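Local coordinates for ribosomal-protein-serine acetyltransferase, putative (Vibrio cholerae O1 biovar eltor, PDB 2FCK) that is of unconfirmed function but probably transfers acetyl groups, perhaps to the N-terminal serine or alanine of a ribosomal protein, as a GNAT-family enzyme, at residues Thr12-Leu17 and Gln112-Glu117. Residues are numbered along the deposited sequence; the frame is centred on the assembly and turned at random.
Sequences TQRLQL and QGYGKE. With NO3 (nitrate ion), chain D.
In this GNAT fold, Q112-E117 forms the glycine-rich turn and first turn of helix 114-129, the element that in GNAT enzymes receives the pyrophosphate of acetyl-CoA on its backbone amides. A nitrate, probably from the crystallisation liquor, occupies this helix start, where K116 N donates a hydrogen bond to its O3, although the placing of that oxygen is less sure. T12-L17, which comprises the turn after strand 10-11 and the start of strand 15-18, packs against the same helical turn.

Polar bonds converge on the E117 carboxylate, carried across by an extended side chain with CG anti to the backbone N (chi1 -176°). E117 OE2 takes two donors: T12 OG1 at 2.5 Å on the anti lone pair, and R14 N at 2.9 Å on the syn lone pair. R14, bent at chi3, lays its guanidinium nearly coplanar with that carboxylate and forms a salt bridge, R14 NE to E117 OE1 at 2.7 Å, while R14 NH1 reaches E117 OE1 at 2.8 Å. The carboxylate therefore ties together the T12 hydroxyl, the R14 backbone N and the R14 guanidinium. The far end of the guanidinium is taken up by the Q112 carbonyl, whose single oxygen accepts from both NH1 and NH2.

Y114 is packed by both R14 and L15. Its ring edge stands over the R14 guanidinium, the two planes 83° apart, with Y114 CE2 3.6 Å from R14 CZ; its hydroxyl bonds to E77 on strand 71-77. L15 of strand 15-18 also touches V75 of strand 71-77 and A118 of helix 114-129. L15 CD1 lies against Y114 O, and the nonpolar contact is made by L15 CD2, which sits squarely above the Y114 ring in a CH-pi contact, 3.8 Å from the centroid and 8° off the normal.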
loop_
_atom_site.group_PDB
_atom_site.type_symbol
_atom_site.label_atom_id
_atom_site.label_comp_id
_atom_site.label_asym_id
_atom_site.label_seq_id
_atom_site.Cartn_x
_atom_site.Cartn_y
_atom_site.Cartn_z
ATOM N N THR A 12 7.757 24.709 -9.796
ATOM C CA THR A 12 9.084 24.882 -9.218
ATOM C C THR A 12 9.782 25.984 -10.015
ATOM O O THR A 12 9.158 26.641 -10.813
ATOM C CB THR A 12 9.897 23.568 -9.314
ATOM O OG1 THR A 12 10.106 23.240 -10.688
ATOM C CG2 THR A 12 9.231 22.414 -8.580
ATOM N N GLN A 13 11.086 26.184 -9.826
ATOM C CA GLN A 13 11.769 27.242 -10.589
ATOM C C GLN A 13 11.654 27.030 -12.109
ATOM O O GLN A 13 11.355 27.976 -12.888
ATOM C CB GLN A 13 13.252 27.310 -10.178
ATOM C CG GLN A 13 13.978 28.371 -10.986
ATOM C CD GLN A 13 15.488 28.271 -10.914
ATOM O OE1 GLN A 13 16.047 27.366 -10.307
ATOM N NE2 GLN A 13 16.158 29.186 -11.610
ATOM N N ARG A 14 11.880 25.789 -12.533
ATOM C CA ARG A 14 11.958 25.493 -13.966
ATOM C C ARG A 14 10.802 24.665 -14.548
ATOM O O ARG A 14 10.662 24.586 -15.778
ATOM C CB ARG A 14 13.288 24.822 -14.281
ATOM C CG ARG A 14 14.529 25.667 -13.897
ATOM C CD ARG A 14 15.771 24.901 -14.228
ATOM N NE ARG A 14 15.925 23.707 -13.395
ATOM C CZ ARG A 14 16.923 22.838 -13.518
ATOM N NH1 ARG A 14 17.002 21.780 -12.712
ATOM N NH2 ARG A 14 17.877 23.049 -14.443
ATOM N N LEU A 15 9.978 24.093 -13.667
ATOM C CA LEU A 15 9.011 23.030 -14.042
ATOM C C LEU A 15 7.595 23.278 -13.550
ATOM O O LEU A 15 7.371 23.948 -12.526
ATOM C CB LEU A 15 9.490 21.620 -13.556
ATOM C CG LEU A 15 10.899 21.212 -13.929
ATOM C CD1 LEU A 15 11.282 19.878 -13.198
ATOM C CD2 LEU A 15 11.074 21.148 -15.466
ATOM N N GLN A 16 6.639 22.709 -14.287
ATOM C CA GLN A 16 5.237 22.817 -13.950
ATOM C C GLN A 16 4.718 21.393 -13.940
ATOM O O GLN A 16 4.774 20.713 -14.974
ATOM C CB GLN A 16 4.520 23.642 -15.025
ATOM C CG GLN A 16 3.059 23.783 -14.810
ATOM C CD GLN A 16 2.378 24.339 -16.056
ATOM O OE1 GLN A 16 2.586 23.840 -17.176
ATOM N NE2 GLN A 16 1.626 25.412 -15.874
ATOM N N LEU A 17 4.229 20.961 -12.782
ATOM C CA LEU A 17 3.715 19.606 -12.597
ATOM C C LEU A 17 2.187 19.734 -12.620
ATOM O O LEU A 17 1.627 20.417 -11.764
ATOM C CB LEU A 17 4.180 19.020 -11.237
ATOM C CG LEU A 17 5.591 18.409 -11.191
ATOM C CD1 LEU A 17 6.696 19.458 -11.522
ATOM C CD2 LEU A 17 5.778 17.874 -9.787
ATOM N N GLN A 112 19.827 17.569 -16.961
ATOM C CA GLN A 112 19.611 18.947 -16.475
ATOM C C GLN A 112 19.091 19.063 -15.015
ATOM O O GLN A 112 18.829 20.175 -14.525
ATOM C CB GLN A 112 18.649 19.676 -17.417
ATOM C CG GLN A 112 19.187 19.833 -18.840
ATOM C CD GLN A 112 18.162 20.430 -19.767
ATOM O OE1 GLN A 112 17.836 21.621 -19.667
ATOM N NE2 GLN A 112 17.648 19.613 -20.692
ATOM N N GLY A 113 18.939 17.926 -14.341
ATOM C CA GLY A 113 18.463 17.909 -12.967
ATOM C C GLY A 113 16.946 18.060 -12.874
ATOM O O GLY A 113 16.432 18.278 -11.780
ATOM N N TYR A 114 16.226 17.915 -13.994
ATOM C CA TYR A 114 14.745 17.976 -13.970
ATOM C C TYR A 114 14.127 16.844 -13.161
ATOM O O TYR A 114 13.084 17.028 -12.509
ATOM C CB TYR A 114 14.143 17.944 -15.370
ATOM C CG TYR A 114 14.338 19.242 -16.176
ATOM C CD1 TYR A 114 13.931 19.310 -17.501
ATOM C CD2 TYR A 114 14.901 20.367 -15.598
ATOM C CE1 TYR A 114 14.058 20.479 -18.245
ATOM C CE2 TYR A 114 15.043 21.564 -16.337
ATOM C CZ TYR A 114 14.627 21.594 -17.658
ATOM O OH TYR A 114 14.777 22.760 -18.382
ATOM N N GLY A 115 14.738 15.662 -13.225
ATOM C CA GLY A 115 14.178 14.537 -12.456
ATOM C C GLY A 115 14.221 14.782 -10.953
ATOM O O GLY A 115 13.238 14.555 -10.222
ATOM N N LYS A 116 15.345 15.316 -10.493
ATOM C CA LYS A 116 15.504 15.621 -9.069
ATOM C C LYS A 116 14.554 16.786 -8.687
ATOM O O LYS A 116 13.889 16.725 -7.642
ATOM C CB LYS A 116 16.962 15.993 -8.743
ATOM C CG LYS A 116 17.173 16.156 -7.241
ATOM C CD LYS A 116 18.621 16.485 -6.949
ATOM C CE LYS A 116 18.843 16.750 -5.487
ATOM N NZ LYS A 116 20.282 17.148 -5.348
ATOM N N GLU A 117 14.427 17.782 -9.541
ATOM C CA GLU A 117 13.574 18.919 -9.232
ATOM C C GLU A 117 12.089 18.475 -9.175
ATOM O O GLU A 117 11.371 18.820 -8.244
ATOM C CB GLU A 117 13.773 20.033 -10.287
ATOM C CG GLU A 117 12.986 21.313 -10.013
ATOM C CD GLU A 117 13.376 22.411 -10.988
ATOM O OE1 GLU A 117 14.527 22.407 -11.472
ATOM O OE2 GLU A 117 12.543 23.275 -11.297
HETATM N N NO3 D . 17.978 14.077 -12.285
HETATM O O1 NO3 D . 17.442 13.137 -13.135
HETATM O O2 NO3 D . 18.979 13.824 -11.383
HETATM O O3 NO3 D . 17.486 15.340 -12.282
#